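PDB 7DWN: predicted DNA-binding transcriptional regulator from Aliivibrio fischeri ES114, which probably binds cis-regulatory DNA as a tetrameric transcription factor of the LysR family. Local coordinates for residues L90-A100 with Y120-I129. Numbering follows the deposited sequence.
Sequences LGGNVVQVAAA and YKPILSVEAI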
loop_
_atom_site.group_PDB
_atom_site.type_symbol
_atom_site.label_atom_id
_atom_site.label_comp_id
_atom_site.label_asym_id
_atom_site.label_seq_id
_atom_site.Cartn_x
_atom_site.Cartn_y
_atom_site.Cartn_z
ATOM N N LEU A 90 13.371 -27.184 -0.437
ATOM C CA LEU A 90 14.814 -27.373 -0.523
ATOM C C LEU A 90 15.479 -27.610 0.828
ATOM O O LEU A 90 16.595 -28.142 0.865
ATOM C CB LEU A 90 15.465 -26.166 -1.210
ATOM C CG LEU A 90 15.421 -26.157 -2.742
ATOM C CD1 LEU A 90 15.926 -27.481 -3.276
ATOM C CD2 LEU A 90 14.032 -25.860 -3.288
ATOM N N GLY A 91 14.834 -27.234 1.924
ATOM C CA GLY A 91 15.339 -27.510 3.255
ATOM C C GLY A 91 15.801 -26.248 3.964
ATOM O O GLY A 91 15.781 -25.142 3.421
ATOM N N GLY A 92 16.229 -26.447 5.211
ATOM C CA GLY A 92 16.698 -25.352 6.043
ATOM C C GLY A 92 18.019 -24.751 5.613
ATOM O O GLY A 92 18.362 -23.660 6.083
ATOM N N ASN A 93 18.767 -25.430 4.745
ATOM C CA ASN A 93 20.016 -24.904 4.214
ATOM C C ASN A 93 19.828 -24.164 2.894
ATOM O O ASN A 93 20.792 -24.013 2.134
ATOM C CB ASN A 93 21.036 -26.034 4.043
ATOM C CG ASN A 93 21.402 -26.695 5.358
ATOM O OD1 ASN A 93 21.413 -26.053 6.409
ATOM N ND2 ASN A 93 21.706 -27.987 5.306
ATOM N N VAL A 94 18.610 -23.703 2.602
ATOM C CA VAL A 94 18.374 -22.939 1.385
ATOM C C VAL A 94 18.944 -21.536 1.551
ATOM O O VAL A 94 18.838 -20.919 2.620
ATOM C CB VAL A 94 16.873 -22.905 1.046
ATOM C CG1 VAL A 94 16.073 -22.246 2.166
ATOM C CG2 VAL A 94 16.635 -22.192 -0.280
ATOM N N VAL A 95 19.580 -21.036 0.496
ATOM C CA VAL A 95 20.130 -19.687 0.467
ATOM C C VAL A 95 19.489 -18.961 -0.705
ATOM O O VAL A 95 19.642 -19.379 -1.861
ATOM C CB VAL A 95 21.663 -19.694 0.348
ATOM C CG1 VAL A 95 22.214 -18.280 0.443
ATOM C CG2 VAL A 95 22.268 -20.575 1.429
ATOM N N GLN A 96 18.754 -17.892 -0.404
ATOM C CA GLN A 96 18.058 -17.103 -1.415
ATOM C C GLN A 96 19.026 -16.070 -1.970
ATOM O O GLN A 96 19.461 -15.166 -1.248
ATOM C CB GLN A 96 16.823 -16.433 -0.820
ATOM C CG GLN A 96 15.827 -17.403 -0.222
ATOM C CD GLN A 96 14.656 -16.707 0.442
ATOM O OE1 GLN A 96 13.791 -16.144 -0.229
ATOM N NE2 GLN A 96 14.623 -16.742 1.770
ATOM N N VAL A 97 19.365 -16.199 -3.248
ATOM C CA VAL A 97 20.317 -15.316 -3.905
ATOM C C VAL A 97 19.609 -14.620 -5.054
ATOM O O VAL A 97 19.180 -15.271 -6.014
ATOM C CB VAL A 97 21.551 -16.078 -4.411
ATOM C CG1 VAL A 97 22.438 -15.152 -5.226
ATOM C CG2 VAL A 97 22.320 -16.672 -3.243
ATOM N N ALA A 98 19.479 -13.303 -4.955
ATOM C CA ALA A 98 19.098 -12.491 -6.097
ATOM C C ALA A 98 20.359 -12.111 -6.859
ATOM O O ALA A 98 21.372 -11.745 -6.258
ATOM C CB ALA A 98 18.339 -11.240 -5.652
ATOM N N ALA A 99 20.304 -12.222 -8.182
ATOM C CA ALA A 99 21.511 -12.032 -8.971
ATOM C C ALA A 99 21.163 -11.473 -10.340
ATOM O O ALA A 99 20.090 -11.742 -10.886
ATOM C CB ALA A 99 22.289 -13.345 -9.128
ATOM N N ALA A 100 22.085 -10.684 -10.883
ATOM C CA ALA A 100 22.011 -10.319 -12.287
ATOM C C ALA A 100 22.232 -11.561 -13.140
ATOM O O ALA A 100 23.038 -12.431 -12.798
ATOM C CB ALA A 100 23.049 -9.248 -12.617
ATOM N N TYR A 120 29.235 -31.555 2.360
ATOM C CA TYR A 120 27.949 -30.927 2.665
ATOM C C TYR A 120 27.759 -29.722 1.753
ATOM O O TYR A 120 28.424 -28.692 1.903
ATOM C CB TYR A 120 27.823 -30.572 4.155
ATOM C CG TYR A 120 27.213 -29.229 4.515
ATOM C CD1 TYR A 120 25.904 -28.910 4.179
ATOM C CD2 TYR A 120 27.939 -28.295 5.245
ATOM C CE1 TYR A 120 25.352 -27.687 4.525
ATOM C CE2 TYR A 120 27.391 -27.073 5.598
ATOM C CZ TYR A 120 26.097 -26.776 5.235
ATOM O OH TYR A 120 25.538 -25.567 5.578
ATOM N N LYS A 121 26.863 -29.869 0.783
ATOM C CA LYS A 121 26.644 -28.855 -0.229
ATOM C C LYS A 121 25.400 -28.060 0.128
ATOM O O LYS A 121 24.330 -28.659 0.342
ATOM C CB LYS A 121 26.510 -29.505 -1.603
ATOM C CG LYS A 121 25.249 -29.207 -2.393
ATOM C CD LYS A 121 24.698 -30.481 -3.009
ATOM C CE LYS A 121 23.424 -30.207 -3.768
ATOM N NZ LYS A 121 23.598 -29.087 -4.734
ATOM N N PRO A 122 25.496 -26.743 0.285
ATOM C CA PRO A 122 24.294 -25.935 0.501
ATOM C C PRO A 122 23.473 -25.845 -0.773
ATOM O O PRO A 122 23.947 -26.121 -1.876
ATOM C CB PRO A 122 24.852 -24.561 0.906
ATOM C CG PRO A 122 26.247 -24.837 1.366
ATOM C CD PRO A 122 26.733 -25.983 0.536
ATOM N N ILE A 123 22.214 -25.465 -0.599
ATOM C CA ILE A 123 21.247 -25.410 -1.686
ATOM C C ILE A 123 20.981 -23.952 -2.030
ATOM O O ILE A 123 20.694 -23.142 -1.142
ATOM C CB ILE A 123 19.941 -26.132 -1.316
ATOM C CG1 ILE A 123 20.228 -27.576 -0.895
ATOM C CG2 ILE A 123 19.001 -26.107 -2.488
ATOM C CD1 ILE A 123 20.819 -28.424 -1.993
ATOM N N LEU A 124 21.076 -23.623 -3.316
ATOM C CA LEU A 124 20.872 -22.266 -3.802
ATOM C C LEU A 124 19.489 -22.123 -4.422
ATOM O O LEU A 124 19.014 -23.021 -5.124
ATOM C CB LEU A 124 21.932 -21.894 -4.842
ATOM C CG LEU A 124 23.410 -21.988 -4.459
ATOM C CD1 LEU A 124 24.283 -21.722 -5.676
ATOM C CD2 LEU A 124 23.737 -21.015 -3.339
ATOM N N SER A 125 18.848 -20.986 -4.161
ATOM C CA SER A 125 17.652 -20.560 -4.883
ATOM C C SER A 125 17.993 -19.217 -5.515
ATOM O O SER A 125 17.986 -18.187 -4.833
ATOM C CB SER A 125 16.442 -20.456 -3.961
ATOM O OG SER A 125 15.402 -19.719 -4.578
ATOM N N VAL A 126 18.306 -19.228 -6.807
ATOM C CA VAL A 126 18.828 -18.058 -7.505
ATOM C C VAL A 126 17.718 -17.456 -8.354
ATOM O O VAL A 126 17.208 -18.102 -9.277
ATOM C CB VAL A 126 20.047 -18.417 -8.367
ATOM C CG1 VAL A 126 20.672 -17.156 -8.942
ATOM C CG2 VAL A 126 21.062 -19.196 -7.543
ATOM N N GLU A 127 17.351 -16.217 -8.050
ATOM C CA GLU A 127 16.340 -15.487 -8.799
ATOM C C GLU A 127 16.961 -14.242 -9.415
ATOM O O GLU A 127 17.834 -13.610 -8.811
ATOM C CB GLU A 127 15.159 -15.101 -7.902
ATOM C CG GLU A 127 14.329 -16.289 -7.437
ATOM C CD GLU A 127 13.499 -16.894 -8.555
ATOM O OE1 GLU A 127 12.751 -16.140 -9.214
ATOM O OE2 GLU A 127 13.601 -18.120 -8.778
ATOM N N ALA A 128 16.510 -13.901 -10.622
ATOM C CA ALA A 128 17.031 -12.728 -11.311
ATOM C C ALA A 128 16.709 -11.461 -10.528
ATOM O O ALA A 128 15.681 -11.361 -9.853
ATOM C CB ALA A 128 16.459 -12.638 -12.725
ATOM N N ILE A 129 17.605 -10.486 -10.627
ATOM C CA ILE A 129 17.516 -9.270 -9.828
ATOM C C ILE A 129 16.493 -8.320 -10.437
ATOM O O ILE A 129 16.234 -8.331 -11.646
ATOM C CB ILE A 129 18.905 -8.607 -9.717
ATOM C CG1 ILE A 129 18.887 -7.456 -8.710
ATOM C CG2 ILE A 129 19.371 -8.108 -11.076
ATOM C CD1 ILE A 129 20.136 -6.605 -8.731
#
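Strands 94-99 and 123-128 run parallel, their axes 4.6 Å apart at closest approach and turned by 26°, with Val-95, Val-97 and Ala-99 each giving an N-H to the 123-128 strand. Val-95 O and Val-97 O accept in return from Ser-125 N and Glu-127 N; the Val-97 N to Ser-125 O bond, 2.9 Å, is nearly straight at 173°. Both ends are weaker: Ile-123 N lies 3.4 Å from Asn-93 O, and Ile-129 N meets Ala-99 O at a strongly bent 124°. On one face Ile-123 CG2, set anti to the backbone N, presses against the end of helix 85-90, 3.5 Å from Leu-90 CD1, the two side chains crossing at about a right angle. Further along, Val-94 CG2 reaches Ser-125 CB at 4.1 Å. The other face carries Val-95, Leu-124, Val-97 and Val-126; Val-126 CG1 stands 4.1 Å from Ala-99 CB, and helix 101-114 packs on both residues. The outer edge of 123-128 pairs in parallel with a strand of the second subunit, continuing the sheet across the interface. Helix 101-114 links the two strands, completing a beta-alpha-beta crossover in the periplasmic-binding-protein-like LysR substrate-binding domain.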